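Local coordinates for protein glycosyl transferase family 8 (Streptococcus pneumoniae, PDB 5GVW) that transfers galactose from UDP-galactose to the terminal glucose of already glycosylated serine-rich repeat protein PsrP, the third step of its O-glycosylation, at residues Y104-L109 with I225-S230; L347-D352 with I370-T375; L121-N126 with Q188-E193; L55-G60 with Y269-Q274. All coordinates share one frame; numbering follows the deposited sequence.

Contact 1: residues Y104-L109 with I225-S230. With MN (manganese (II) ion), chain E.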
loop_
_atom_site.group_PDB
_atom_site.type_symbol
_atom_site.label_atom_id
_atom_site.label_comp_id
_atom_site.label_asym_id
_atom_site.label_seq_id
_atom_site.Cartn_x
_atom_site.Cartn_y
_atom_site.Cartn_z
ATOM N N TYR A 104 6.706 -2.998 -22.102
ATOM C CA TYR A 104 6.405 -3.692 -20.842
ATOM C C TYR A 104 7.331 -3.196 -19.726
ATOM O O TYR A 104 8.528 -2.953 -19.965
ATOM C CB TYR A 104 6.560 -5.208 -20.941
ATOM C CG TYR A 104 6.508 -5.821 -19.567
ATOM C CD1 TYR A 104 5.284 -6.044 -18.918
ATOM C CD2 TYR A 104 7.677 -6.060 -18.865
ATOM C CE1 TYR A 104 5.237 -6.570 -17.633
ATOM C CE2 TYR A 104 7.647 -6.566 -17.582
ATOM C CZ TYR A 104 6.434 -6.838 -16.963
ATOM O OH TYR A 104 6.465 -7.348 -15.672
ATOM N N LEU A 105 6.783 -3.105 -18.511
ATOM C CA LEU A 105 7.549 -2.704 -17.324
ATOM C C LEU A 105 7.176 -3.534 -16.083
ATOM O O LEU A 105 6.004 -3.645 -15.694
ATOM C CB LEU A 105 7.371 -1.204 -16.998
ATOM C CG LEU A 105 7.767 -0.087 -17.965
ATOM C CD1 LEU A 105 7.414 1.282 -17.392
ATOM C CD2 LEU A 105 9.239 -0.089 -18.301
ATOM N N ASP A 106 8.201 -4.108 -15.464
ATOM C CA ASP A 106 8.139 -4.599 -14.087
ATOM C C ASP A 106 7.726 -3.474 -13.159
ATOM O O ASP A 106 7.934 -2.285 -13.483
ATOM C CB ASP A 106 9.503 -5.140 -13.659
ATOM C CG ASP A 106 9.619 -6.655 -13.798
ATOM O OD1 ASP A 106 8.776 -7.288 -14.457
ATOM O OD2 ASP A 106 10.588 -7.204 -13.228
ATOM N N SER A 107 7.115 -3.849 -12.030
ATOM C CA SER A 107 6.608 -2.877 -11.031
ATOM C C SER A 107 7.602 -2.584 -9.877
ATOM O O SER A 107 7.376 -1.682 -9.059
ATOM C CB SER A 107 5.243 -3.321 -10.499
ATOM O OG SER A 107 5.242 -4.694 -10.164
ATOM N N ASP A 108 8.715 -3.325 -9.859
ATOM C CA ASP A 108 9.804 -3.117 -8.905
ATOM C C ASP A 108 10.867 -2.153 -9.460
ATOM O O ASP A 108 12.036 -2.473 -9.478
ATOM C CB ASP A 108 10.413 -4.470 -8.467
ATOM C CG ASP A 108 11.025 -5.281 -9.623
ATOM O OD1 ASP A 108 10.427 -5.516 -10.700
ATOM O OD2 ASP A 108 12.141 -5.738 -9.411
ATOM N N LEU A 109 10.443 -0.957 -9.889
ATOM C CA LEU A 109 11.312 -0.049 -10.635
ATOM C C LEU A 109 10.873 1.408 -10.675
ATOM O O LEU A 109 9.708 1.763 -10.422
ATOM C CB LEU A 109 11.516 -0.554 -12.064
ATOM C CG LEU A 109 10.416 -0.555 -13.114
ATOM C CD1 LEU A 109 10.119 0.816 -13.696
ATOM C CD2 LEU A 109 10.845 -1.469 -14.268
ATOM N N ILE A 225 16.083 4.173 -16.070
ATOM C CA ILE A 225 15.229 3.161 -15.453
ATOM C C ILE A 225 16.003 2.336 -14.426
ATOM O O ILE A 225 16.871 1.530 -14.778
ATOM C CB ILE A 225 14.540 2.260 -16.504
ATOM C CG1 ILE A 225 13.541 3.087 -17.325
ATOM C CG2 ILE A 225 13.777 1.116 -15.845
ATOM C CD1 ILE A 225 12.948 2.378 -18.533
ATOM N N LEU A 226 15.668 2.538 -13.152
ATOM C CA LEU A 226 16.256 1.779 -12.064
ATOM C C LEU A 226 15.391 0.560 -11.771
ATOM O O LEU A 226 14.198 0.681 -11.590
ATOM C CB LEU A 226 16.391 2.667 -10.828
ATOM C CG LEU A 226 17.468 3.745 -10.941
ATOM C CD1 LEU A 226 17.268 4.823 -9.866
ATOM C CD2 LEU A 226 18.860 3.112 -10.833
ATOM N N HIS A 227 15.999 -0.610 -11.718
ATOM C CA HIS A 227 15.253 -1.833 -11.600
ATOM C C HIS A 227 15.768 -2.607 -10.390
ATOM O O HIS A 227 16.839 -3.200 -10.427
ATOM C CB HIS A 227 15.373 -2.653 -12.883
ATOM C CG HIS A 227 14.561 -3.911 -12.861
ATOM N ND1 HIS A 227 14.796 -4.973 -13.705
ATOM C CD2 HIS A 227 13.527 -4.280 -12.074
ATOM C CE1 HIS A 227 13.924 -5.929 -13.454
ATOM N NE2 HIS A 227 13.149 -5.535 -12.462
ATOM N N TYR A 228 14.976 -2.606 -9.326
ATOM C CA TYR A 228 15.375 -3.154 -8.054
ATOM C C TYR A 228 15.138 -4.656 -7.983
ATOM O O TYR A 228 14.306 -5.121 -7.217
ATOM C CB TYR A 228 14.632 -2.439 -6.936
ATOM C CG TYR A 228 14.978 -0.975 -6.808
ATOM C CD1 TYR A 228 16.072 -0.559 -6.066
ATOM C CD2 TYR A 228 14.210 -0.013 -7.414
ATOM C CE1 TYR A 228 16.383 0.779 -5.936
ATOM C CE2 TYR A 228 14.510 1.326 -7.289
ATOM C CZ TYR A 228 15.597 1.718 -6.559
ATOM O OH TYR A 228 15.891 3.059 -6.456
ATOM N N ILE A 229 15.911 -5.418 -8.748
ATOM C CA ILE A 229 15.772 -6.894 -8.757
ATOM C C ILE A 229 16.235 -7.508 -7.459
ATOM O O ILE A 229 16.988 -6.876 -6.704
ATOM C CB ILE A 229 16.522 -7.587 -9.936
ATOM C CG1 ILE A 229 18.051 -7.627 -9.737
ATOM C CG2 ILE A 229 16.203 -6.894 -11.256
ATOM C CD1 ILE A 229 18.785 -8.525 -10.736
ATOM N N SER A 230 15.801 -8.756 -7.270
ATOM C CA SER A 230 16.140 -9.656 -6.135
ATOM C C SER A 230 15.274 -9.447 -4.884
ATOM O O SER A 230 14.484 -8.514 -4.824
ATOM C CB SER A 230 17.607 -9.534 -5.742
ATOM O OG SER A 230 17.802 -8.394 -4.931
HETATM MN MN MN E . 11.739 -7.767 -11.118
HETATM O O HOH W 1 12.291 -10.203 -10.995
#

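Contact 2: residues L347-D352 with I370-T375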
loop_
_atom_site.group_PDB
_atom_site.type_symbol
_atom_site.label_atom_id
_atom_site.label_comp_id
_atom_site.label_asym_id
_atom_site.label_seq_id
_atom_site.Cartn_x
_atom_site.Cartn_y
_atom_site.Cartn_z
ATOM N N LEU A 347 -33.314 -5.470 -13.068
ATOM C CA LEU A 347 -33.162 -6.151 -14.346
ATOM C C LEU A 347 -33.221 -7.628 -14.050
ATOM O O LEU A 347 -32.326 -8.171 -13.453
ATOM C CB LEU A 347 -31.833 -5.773 -14.986
ATOM C CG LEU A 347 -31.605 -4.271 -15.182
ATOM C CD1 LEU A 347 -30.228 -4.045 -15.781
ATOM C CD2 LEU A 347 -32.642 -3.615 -16.078
ATOM N N ASP A 348 -34.302 -8.283 -14.428
ATOM C CA ASP A 348 -34.486 -9.703 -14.090
ATOM C C ASP A 348 -33.861 -10.495 -15.240
ATOM O O ASP A 348 -34.559 -10.965 -16.132
ATOM C CB ASP A 348 -35.972 -10.042 -13.872
ATOM C CG ASP A 348 -36.194 -11.494 -13.450
ATOM O OD1 ASP A 348 -35.220 -12.200 -13.175
ATOM O OD2 ASP A 348 -37.351 -11.950 -13.418
ATOM N N LEU A 349 -32.534 -10.586 -15.208
ATOM C CA LEU A 349 -31.721 -11.185 -16.266
ATOM C C LEU A 349 -31.155 -12.570 -15.928
ATOM O O LEU A 349 -30.602 -13.221 -16.804
ATOM C CB LEU A 349 -30.552 -10.254 -16.624
ATOM C CG LEU A 349 -30.853 -8.769 -16.780
ATOM C CD1 LEU A 349 -29.624 -7.922 -17.039
ATOM C CD2 LEU A 349 -31.830 -8.601 -17.904
ATOM N N ASN A 350 -31.260 -13.030 -14.687
ATOM C CA ASN A 350 -30.605 -14.309 -14.326
ATOM C C ASN A 350 -31.325 -15.485 -14.976
ATOM O O ASN A 350 -32.491 -15.382 -15.294
ATOM C CB ASN A 350 -30.414 -14.511 -12.808
ATOM C CG ASN A 350 -31.712 -14.470 -12.019
ATOM O OD1 ASN A 350 -32.456 -13.495 -12.075
ATOM N ND2 ASN A 350 -31.966 -15.525 -11.234
ATOM N N HIS A 351 -30.604 -16.581 -15.165
ATOM C CA HIS A 351 -31.050 -17.696 -15.978
ATOM C C HIS A 351 -31.629 -18.796 -15.101
ATOM O O HIS A 351 -31.064 -19.875 -14.920
ATOM C CB HIS A 351 -29.943 -18.202 -16.918
ATOM C CG HIS A 351 -29.975 -17.574 -18.280
ATOM N ND1 HIS A 351 -30.228 -18.296 -19.424
ATOM C CD2 HIS A 351 -29.794 -16.292 -18.681
ATOM C CE1 HIS A 351 -30.189 -17.488 -20.470
ATOM N NE2 HIS A 351 -29.933 -16.267 -20.047
ATOM N N ASP A 352 -32.793 -18.457 -14.562
ATOM C CA ASP A 352 -33.753 -19.390 -13.978
ATOM C C ASP A 352 -33.166 -20.314 -12.928
ATOM O O ASP A 352 -32.087 -20.891 -13.069
ATOM C CB ASP A 352 -34.492 -20.179 -15.076
ATOM C CG ASP A 352 -35.274 -19.270 -16.025
ATOM O OD1 ASP A 352 -36.369 -18.805 -15.624
ATOM O OD2 ASP A 352 -34.785 -19.025 -17.161
ATOM N N ILE A 370 -37.885 -5.114 -15.382
ATOM C CA ILE A 370 -37.918 -5.549 -16.773
ATOM C C ILE A 370 -37.152 -6.867 -16.987
ATOM O O ILE A 370 -36.419 -7.344 -16.100
ATOM C CB ILE A 370 -37.430 -4.444 -17.744
ATOM C CG1 ILE A 370 -35.981 -4.064 -17.486
ATOM C CG2 ILE A 370 -38.338 -3.220 -17.635
ATOM C CD1 ILE A 370 -35.459 -3.030 -18.459
ATOM N N ALA A 371 -37.355 -7.467 -18.158
ATOM C CA ALA A 371 -36.647 -8.684 -18.528
ATOM C C ALA A 371 -36.483 -8.859 -20.031
ATOM O O ALA A 371 -37.014 -8.081 -20.836
ATOM C CB ALA A 371 -37.315 -9.916 -17.915
ATOM N N PHE A 372 -35.648 -9.831 -20.374
ATOM C CA PHE A 372 -35.560 -10.372 -21.718
ATOM C C PHE A 372 -36.561 -11.496 -21.858
ATOM O O PHE A 372 -36.779 -12.231 -20.908
ATOM C CB PHE A 372 -34.143 -10.892 -22.047
ATOM C CG PHE A 372 -33.125 -9.806 -22.237
ATOM C CD1 PHE A 372 -33.243 -8.898 -23.289
ATOM C CD2 PHE A 372 -32.044 -9.680 -21.372
ATOM C CE1 PHE A 372 -32.302 -7.881 -23.457
ATOM C CE2 PHE A 372 -31.113 -8.668 -21.540
ATOM C CZ PHE A 372 -31.236 -7.771 -22.580
ATOM N N ASP A 373 -37.126 -11.630 -23.062
ATOM C CA ASP A 373 -38.025 -12.742 -23.430
ATOM C C ASP A 373 -37.564 -14.108 -22.956
ATOM O O ASP A 373 -38.391 -14.942 -22.631
ATOM C CB ASP A 373 -38.313 -12.797 -24.963
ATOM C CG ASP A 373 -37.028 -12.874 -25.845
ATOM O OD1 ASP A 373 -36.091 -13.660 -25.562
ATOM O OD2 ASP A 373 -36.946 -12.123 -26.850
ATOM N N ASN A 374 -36.257 -14.357 -22.913
ATOM C CA ASN A 374 -35.747 -15.670 -22.470
ATOM C C ASN A 374 -35.408 -15.739 -20.988
ATOM O O ASN A 374 -34.802 -16.713 -20.527
ATOM C CB ASN A 374 -34.549 -16.121 -23.327
ATOM C CG ASN A 374 -33.254 -15.365 -23.012
ATOM O OD1 ASN A 374 -33.197 -14.127 -23.025
ATOM N ND2 ASN A 374 -32.192 -16.122 -22.769
ATOM N N THR A 375 -35.824 -14.736 -20.225
ATOM C CA THR A 375 -35.382 -14.653 -18.850
ATOM C C THR A 375 -36.486 -14.243 -17.840
ATOM O O THR A 375 -36.182 -13.796 -16.729
ATOM C CB THR A 375 -34.087 -13.809 -18.824
ATOM O OG1 THR A 375 -33.274 -14.199 -17.725
ATOM C CG2 THR A 375 -34.377 -12.375 -18.793
#

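Contact 3: residues L121-N126 with Q188-E193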
loop_
_atom_site.group_PDB
_atom_site.type_symbol
_atom_site.label_atom_id
_atom_site.label_comp_id
_atom_site.label_asym_id
_atom_site.label_seq_id
_atom_site.Cartn_x
_atom_site.Cartn_y
_atom_site.Cartn_z
ATOM N N LEU A 121 12.295 4.021 -30.576
ATOM C CA LEU A 121 13.239 3.061 -31.134
ATOM C C LEU A 121 12.577 2.084 -32.119
ATOM O O LEU A 121 11.539 1.484 -31.823
ATOM C CB LEU A 121 13.912 2.295 -30.007
ATOM C CG LEU A 121 15.144 1.440 -30.349
ATOM C CD1 LEU A 121 16.197 1.576 -29.253
ATOM C CD2 LEU A 121 14.775 -0.028 -30.557
ATOM N N ASP A 122 13.209 1.936 -33.287
ATOM C CA ASP A 122 12.735 1.056 -34.358
ATOM C C ASP A 122 13.187 -0.376 -34.071
ATOM O O ASP A 122 14.376 -0.648 -33.924
ATOM C CB ASP A 122 13.278 1.531 -35.720
ATOM C CG ASP A 122 12.398 1.117 -36.884
ATOM O OD1 ASP A 122 11.883 -0.019 -36.872
ATOM O OD2 ASP A 122 12.233 1.930 -37.817
ATOM N N LEU A 123 12.231 -1.283 -33.968
ATOM C CA LEU A 123 12.541 -2.682 -33.729
ATOM C C LEU A 123 12.802 -3.434 -35.020
ATOM O O LEU A 123 13.314 -4.556 -34.984
ATOM C CB LEU A 123 11.400 -3.360 -32.961
ATOM C CG LEU A 123 11.137 -2.851 -31.534
ATOM C CD1 LEU A 123 9.779 -3.346 -31.056
ATOM C CD2 LEU A 123 12.238 -3.276 -30.566
ATOM N N GLY A 124 12.434 -2.831 -36.150
ATOM C CA GLY A 124 12.501 -3.511 -37.431
ATOM C C GLY A 124 11.726 -4.799 -37.307
ATOM O O GLY A 124 10.581 -4.782 -36.864
ATOM N N GLU A 125 12.364 -5.916 -37.643
ATOM C CA GLU A 125 11.735 -7.241 -37.547
ATOM C C GLU A 125 12.103 -7.991 -36.270
ATOM O O GLU A 125 11.787 -9.187 -36.140
ATOM C CB GLU A 125 12.088 -8.093 -38.782
ATOM C CG GLU A 125 11.660 -7.491 -40.129
ATOM C CD GLU A 125 10.177 -7.119 -40.193
ATOM O OE1 GLU A 125 9.870 -5.953 -40.583
ATOM O OE2 GLU A 125 9.328 -7.980 -39.829
ATOM N N ASN A 126 12.762 -7.310 -35.325
ATOM C CA ASN A 126 12.944 -7.875 -33.996
ATOM C C ASN A 126 11.582 -7.992 -33.249
ATOM O O ASN A 126 10.764 -7.086 -33.288
ATOM C CB ASN A 126 13.961 -7.056 -33.191
ATOM C CG ASN A 126 15.394 -7.209 -33.706
ATOM O OD1 ASN A 126 16.022 -6.230 -34.111
ATOM N ND2 ASN A 126 15.922 -8.439 -33.659
ATOM N N GLN A 188 17.018 -13.168 -31.455
ATOM C CA GLN A 188 15.959 -12.489 -32.203
ATOM C C GLN A 188 15.387 -11.242 -31.524
ATOM O O GLN A 188 14.210 -10.922 -31.691
ATOM C CB GLN A 188 14.854 -13.493 -32.570
ATOM C CG GLN A 188 14.263 -13.233 -33.957
ATOM C CD GLN A 188 13.622 -14.453 -34.604
ATOM O OE1 GLN A 188 13.506 -15.523 -33.993
ATOM N NE2 GLN A 188 13.199 -14.291 -35.860
ATOM N N TYR A 189 16.247 -10.507 -30.816
ATOM C CA TYR A 189 15.880 -9.227 -30.209
ATOM C C TYR A 189 16.964 -8.185 -30.428
ATOM O O TYR A 189 18.127 -8.542 -30.482
ATOM C CB TYR A 189 15.628 -9.410 -28.714
ATOM C CG TYR A 189 16.783 -9.965 -27.900
ATOM C CD1 TYR A 189 17.626 -9.117 -27.166
ATOM C CD2 TYR A 189 17.000 -11.346 -27.809
ATOM C CE1 TYR A 189 18.675 -9.629 -26.405
ATOM C CE2 TYR A 189 18.036 -11.868 -27.048
ATOM C CZ TYR A 189 18.883 -11.008 -26.362
ATOM O OH TYR A 189 19.910 -11.526 -25.605
ATOM N N SER A 190 16.589 -6.909 -30.566
ATOM C CA SER A 190 17.582 -5.827 -30.543
ATOM C C SER A 190 17.945 -5.521 -29.084
ATOM O O SER A 190 17.258 -5.957 -28.162
ATOM C CB SER A 190 17.135 -4.568 -31.316
ATOM O OG SER A 190 15.798 -4.191 -31.069
ATOM N N SER A 191 19.041 -4.798 -28.880
ATOM C CA SER A 191 19.522 -4.517 -27.530
ATOM C C SER A 191 19.160 -3.131 -27.047
ATOM O O SER A 191 19.088 -2.175 -27.827
ATOM C CB SER A 191 21.030 -4.716 -27.400
ATOM O OG SER A 191 21.287 -6.012 -26.886
ATOM N N LEU A 192 18.945 -3.068 -25.732
ATOM C CA LEU A 192 18.738 -1.832 -25.013
ATOM C C LEU A 192 20.008 -1.570 -24.223
ATOM O O LEU A 192 20.614 -2.516 -23.706
ATOM C CB LEU A 192 17.553 -1.961 -24.050
ATOM C CG LEU A 192 16.119 -1.987 -24.572
ATOM C CD1 LEU A 192 15.128 -2.171 -23.434
ATOM C CD2 LEU A 192 15.832 -0.679 -25.296
ATOM N N GLU A 193 20.396 -0.297 -24.143
ATOM C CA GLU A 193 21.497 0.121 -23.296
ATOM C C GLU A 193 21.094 -0.118 -21.850
ATOM O O GLU A 193 19.920 -0.053 -21.525
ATOM C CB GLU A 193 21.800 1.605 -23.453
ATOM C CG GLU A 193 22.195 2.065 -24.840
ATOM C CD GLU A 193 21.592 3.417 -25.146
ATOM O OE1 GLU A 193 21.876 4.368 -24.365
ATOM O OE2 GLU A 193 20.812 3.505 -26.141
#

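Contact 4: residues L55-G60 with Y269-Q274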
loop_
_atom_site.group_PDB
_atom_site.type_symbol
_atom_site.label_atom_id
_atom_site.label_comp_id
_atom_site.label_asym_id
_atom_site.label_seq_id
_atom_site.Cartn_x
_atom_site.Cartn_y
_atom_site.Cartn_z
ATOM N N LEU A 55 -4.053 9.826 -15.301
ATOM C CA LEU A 55 -3.456 9.535 -16.621
ATOM C C LEU A 55 -4.092 10.360 -17.742
ATOM O O LEU A 55 -3.391 10.913 -18.588
ATOM C CB LEU A 55 -3.548 8.032 -16.961
ATOM C CG LEU A 55 -2.382 7.103 -16.563
ATOM C CD1 LEU A 55 -1.096 7.493 -17.275
ATOM C CD2 LEU A 55 -2.173 7.065 -15.066
ATOM N N GLN A 56 -5.423 10.453 -17.713
ATOM C CA GLN A 56 -6.186 11.216 -18.705
ATOM C C GLN A 56 -5.912 12.710 -18.666
ATOM O O GLN A 56 -5.759 13.334 -19.723
ATOM C CB GLN A 56 -7.662 10.991 -18.497
ATOM C CG GLN A 56 -8.099 9.611 -18.901
ATOM C CD GLN A 56 -9.560 9.378 -18.628
ATOM O OE1 GLN A 56 -10.281 10.281 -18.184
ATOM N NE2 GLN A 56 -10.012 8.160 -18.893
ATOM N N GLU A 57 -5.836 13.258 -17.447
ATOM C CA GLU A 57 -5.494 14.666 -17.228
ATOM C C GLU A 57 -4.103 14.996 -17.779
ATOM O O GLU A 57 -3.813 16.145 -18.112
ATOM C CB GLU A 57 -5.632 15.051 -15.734
ATOM C CG GLU A 57 -7.090 15.087 -15.229
ATOM C CD GLU A 57 -7.287 15.532 -13.768
ATOM O OE1 GLU A 57 -8.458 15.559 -13.348
ATOM O OE2 GLU A 57 -6.319 15.855 -13.037
ATOM N N MET A 58 -3.256 13.974 -17.883
ATOM C CA MET A 58 -1.966 14.077 -18.542
ATOM C C MET A 58 -1.976 13.658 -20.014
ATOM O O MET A 58 -0.921 13.488 -20.613
ATOM C CB MET A 58 -0.963 13.264 -17.749
ATOM C CG MET A 58 -0.613 13.930 -16.436
ATOM S SD MET A 58 0.594 13.000 -15.495
ATOM C CE MET A 58 -0.438 11.616 -15.017
ATOM N N GLY A 59 -3.162 13.559 -20.605
ATOM C CA GLY A 59 -3.321 13.207 -22.018
ATOM C C GLY A 59 -3.238 11.723 -22.287
ATOM O O GLY A 59 -3.001 11.305 -23.415
ATOM N N GLY A 60 -3.464 10.929 -21.247
ATOM C CA GLY A 60 -3.310 9.467 -21.324
ATOM C C GLY A 60 -4.584 8.708 -20.974
ATOM O O GLY A 60 -5.693 9.183 -21.224
ATOM N N TYR A 269 -5.575 18.072 -19.798
ATOM C CA TYR A 269 -6.706 17.571 -20.587
ATOM C C TYR A 269 -7.854 17.350 -19.615
ATOM O O TYR A 269 -7.613 17.015 -18.456
ATOM C CB TYR A 269 -6.340 16.233 -21.253
ATOM C CG TYR A 269 -5.349 16.341 -22.402
ATOM C CD1 TYR A 269 -4.065 16.857 -22.202
ATOM C CD2 TYR A 269 -5.688 15.917 -23.696
ATOM C CE1 TYR A 269 -3.160 16.976 -23.244
ATOM C CE2 TYR A 269 -4.779 16.019 -24.747
ATOM C CZ TYR A 269 -3.521 16.557 -24.511
ATOM O OH TYR A 269 -2.604 16.670 -25.524
ATOM N N PRO A 270 -9.109 17.543 -20.058
ATOM C CA PRO A 270 -10.212 17.197 -19.146
ATOM C C PRO A 270 -10.321 15.670 -18.938
ATOM O O PRO A 270 -9.938 14.899 -19.831
ATOM C CB PRO A 270 -11.445 17.742 -19.877
ATOM C CG PRO A 270 -11.073 17.661 -21.327
ATOM C CD PRO A 270 -9.607 18.001 -21.371
ATOM N N SER A 271 -10.821 15.249 -17.776
ATOM C CA SER A 271 -11.072 13.826 -17.498
ATOM C C SER A 271 -12.496 13.412 -17.895
ATOM O O SER A 271 -13.412 14.240 -17.892
ATOM C CB SER A 271 -10.848 13.511 -16.015
ATOM O OG SER A 271 -11.888 14.038 -15.199
ATOM N N LYS A 272 -12.670 12.123 -18.203
ATOM C CA LYS A 272 -13.988 11.517 -18.466
ATOM C C LYS A 272 -14.682 11.114 -17.151
ATOM O O LYS A 272 -14.988 9.932 -16.956
ATOM C CB LYS A 272 -13.869 10.274 -19.385
ATOM C CG LYS A 272 -12.997 10.444 -20.625
ATOM C CD LYS A 272 -13.399 9.512 -21.782
ATOM C CE LYS A 272 -12.246 9.186 -22.739
ATOM N NZ LYS A 272 -11.381 10.350 -23.102
ATOM N N SER A 273 -14.930 12.081 -16.258
ATOM C CA SER A 273 -15.673 11.828 -15.004
ATOM C C SER A 273 -17.167 11.729 -15.332
ATOM O O SER A 273 -17.929 12.700 -15.221
ATOM C CB SER A 273 -15.391 12.882 -13.912
ATOM O OG SER A 273 -14.230 12.564 -13.156
ATOM N N GLN A 274 -17.546 10.536 -15.785
ATOM C CA GLN A 274 -18.935 10.142 -15.992
ATOM C C GLN A 274 -19.610 10.099 -14.618
ATOM O O GLN A 274 -19.009 9.620 -13.648
ATOM C CB GLN A 274 -18.962 8.749 -16.654
ATOM C CG GLN A 274 -20.331 8.095 -16.853
ATOM C CD GLN A 274 -20.880 8.247 -18.268
ATOM O OE1 GLN A 274 -20.277 7.767 -19.235
ATOM N NE2 GLN A 274 -22.041 8.899 -18.395
HETATM O O HOH W 2 -10.117 16.950 -15.243
#

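Contact 1: residues Y104-L109 with I225-S230
Asp108 and His227 meet beside the manganese ion, their carboxylate and ring planes 71° apart. Asp108 CB lies near the carbonyl oxygen of Tyr228, and CG, set between the backbone N and the carbonyl carbon (chi1 61°), turns both oxygens to the metal. OD1 lies 2.6 Å from the manganese and 3.2 Å from His227 NE2. OD2 is 2.7 Å from the manganese and only 3.1 Å from Tyr228 O, a pair of acceptors that share Lys233, which bonds to the carbonyl and forms a weak, long ion pair with the carboxylate. Asp106-Ser107-Asp108 is the DXD motif of a GT-A glycosyltransferase, and with His227 it supplies manganese ligands and part of the UDP site. Asp106 OD2 binds the metal at 2.5 Å, while its OD1 is held by Tyr104 OH and a salt bridge to Arg90. His227 NE2 stands farther off, 3.0 Å from the manganese, long for coordination, and Ile229 CG2 covers one face of its ring. The backbones join next to this site: Tyr228 N donates to Asp108 O at 2.9 Å, and Leu109 pairs with His227 in a short antiparallel sheet, where Leu109 CD2 packs on Ile225 CG2.

Contact 2: residues L347-D352 with I370-T375
Leu347 and Ile370 lie side by side and point the same way, with Leu347 CD2 3.7 Å from Ile370 CG1. Their backbones are neighbours in a parallel sheet, joined here by a nearly straight bond of 2.9 Å from Asp348 N to Ile370 O. Two residues on, Leu349 reaches back across the gap although its CB points away. Its CG stands anti to the carbonyl carbon (chi1 -44°), and this brings CD2 obliquely up to the Phe372 ring, 3.6 Å from CD2 of that residue. Met397 of helix 395-403 touches Leu349, Ile370 and Phe372 and closes this apolar side. Thr375, which ends the type I turn from Phe372, sits against the outgoing chain of 348-350. Its CG2 presses on Asp348 O, and its OG1 lies 3.0 Å from Leu349 O and 2.8 Å from Asn350 O, two carbonyls within reach of its one proton. The buried carboxylate of Asp348 is held from outside the pair, by a salt bridge to Lys354 and hydrogen bonds from Tyr359 and Tyr385. Toward solvent the contact slackens. The His351 ring and the Asn374 amide cross with planes 71° apart, CE1 of His351 3.3 Å from ND2 of Asn374, and what holds them together is a shared acceptor, Glu290, bonded to both. Asp352 beyond them is poorly ordered. The two strands, linked through helix 356-364, form a beta-alpha-beta unit whose sheet has the strand order 3-2-1-4-5-6 of a Rossmann-like fold, and the contact lies where both strands run out into loops.

Contact 3: residues L121-N126 with Q188-E193
The side-chain amide of Asn126 lies flat over the peptide group that joins Tyr189 to Ser190, the two planes only about 14° from parallel. This is the border of the mixed GT-A sheet: strand 189-191 is outermost and runs parallel to strand 128-132, into which the loop 121-126 leads. One face of the amide takes all of the contact: CG stands 3.4 Å from Ser190 N, ND2 stands 3.4 Å from Tyr189 C, and Ser190 CB sits over the oxygen end, 3.4 Å from OD1. Past the nitrogen end comes the carbonyl carbon of Gln188. The Tyr189 ring leaves on the other side of its strand, where it meets Phe141 edge-to-face. The loop is shaped by a type II' turn from Leu123 to Asn126, closed by a 2.8 Å bond from Asn126 N to Leu123 O, and by an Asx turn in which Asp122 OD1 receives Gly124 N. No hydrogen bond crosses between the two segments, so van der Waals contact carries the contact. Leu121 CD2 and Leu123 CD2 approach Ser190 OG, and both leucines also touch Leu147 of strand 146-149. Ser190 OG is buried without a polar partner in the model, 3.7 Å from Leu123 CD2 and the same distance from Asn126 OD1.

Contact 4: residues L55-G60 with Y269-Q274
A loop crosses the C-terminal end of a helix here: residues 269-274, on the way from helix 255-264 to strand 278-283, run over the last turn of helix 45-57. Gln56 and Glu57 meet them most fully. The helix ends in a Schellman motif, with Gly59 N bonded to Gln56 O and Gly60 N to Leu55 O, and Gly59, at positive phi, is its C-prime residue. Tyr269 fits against that end. Its ring offers a face to Gly59, whose CA sits 3.7 Å from the ring centroid and 11° off the normal, a CH-pi contact, while Tyr269 OH bonds to His33. Tyr269 N donates to Glu57 O at 3.1 Å, and Glu57 CA in turn approaches Tyr269 O at 3.4 Å. Farther along, Gln56 stretches out, its chain extended beyond CG, and OE1 accepts Lys272 N at 3.0 Å in an almost straight bond, 174° at the hydrogen. The Lys272 side chain crosses that of Gln56 at about a right angle, with CG near OE1. Glu57 OE1 is linked to Ser271 N through a water that donates to the carboxylate at 2.9 Å and accepts from Ser271 N. Both direct N-H...O hydrogen bonds use loop backbone N-H groups, and no salt bridge links the segments, so the grip depends chiefly on the loop backbone, with one ring face and one water completing it.

Starting at the N terminus, the chain first reaches 55-60, whose partner 269-274 arrives only some 209 residues later, so contact 4 closes the widest loop. Within that loop, contact 1 opens at 104-109 and closes at 225-230. Contact 3 (121-126 with 188-193) falls inside contact 1 in turn, giving three nested loops with no crossing. Contacts 1 and 3 reach the same mixed sheet, one at the metal site and one at its border, with centres about 20 Å apart. Contact 2 follows in series, a short loop within the C-terminal parallel sheet. Contact 4 ties the loop leading into that second sheet to the end of helix 45-57, just before edge strand 61-66 of the first.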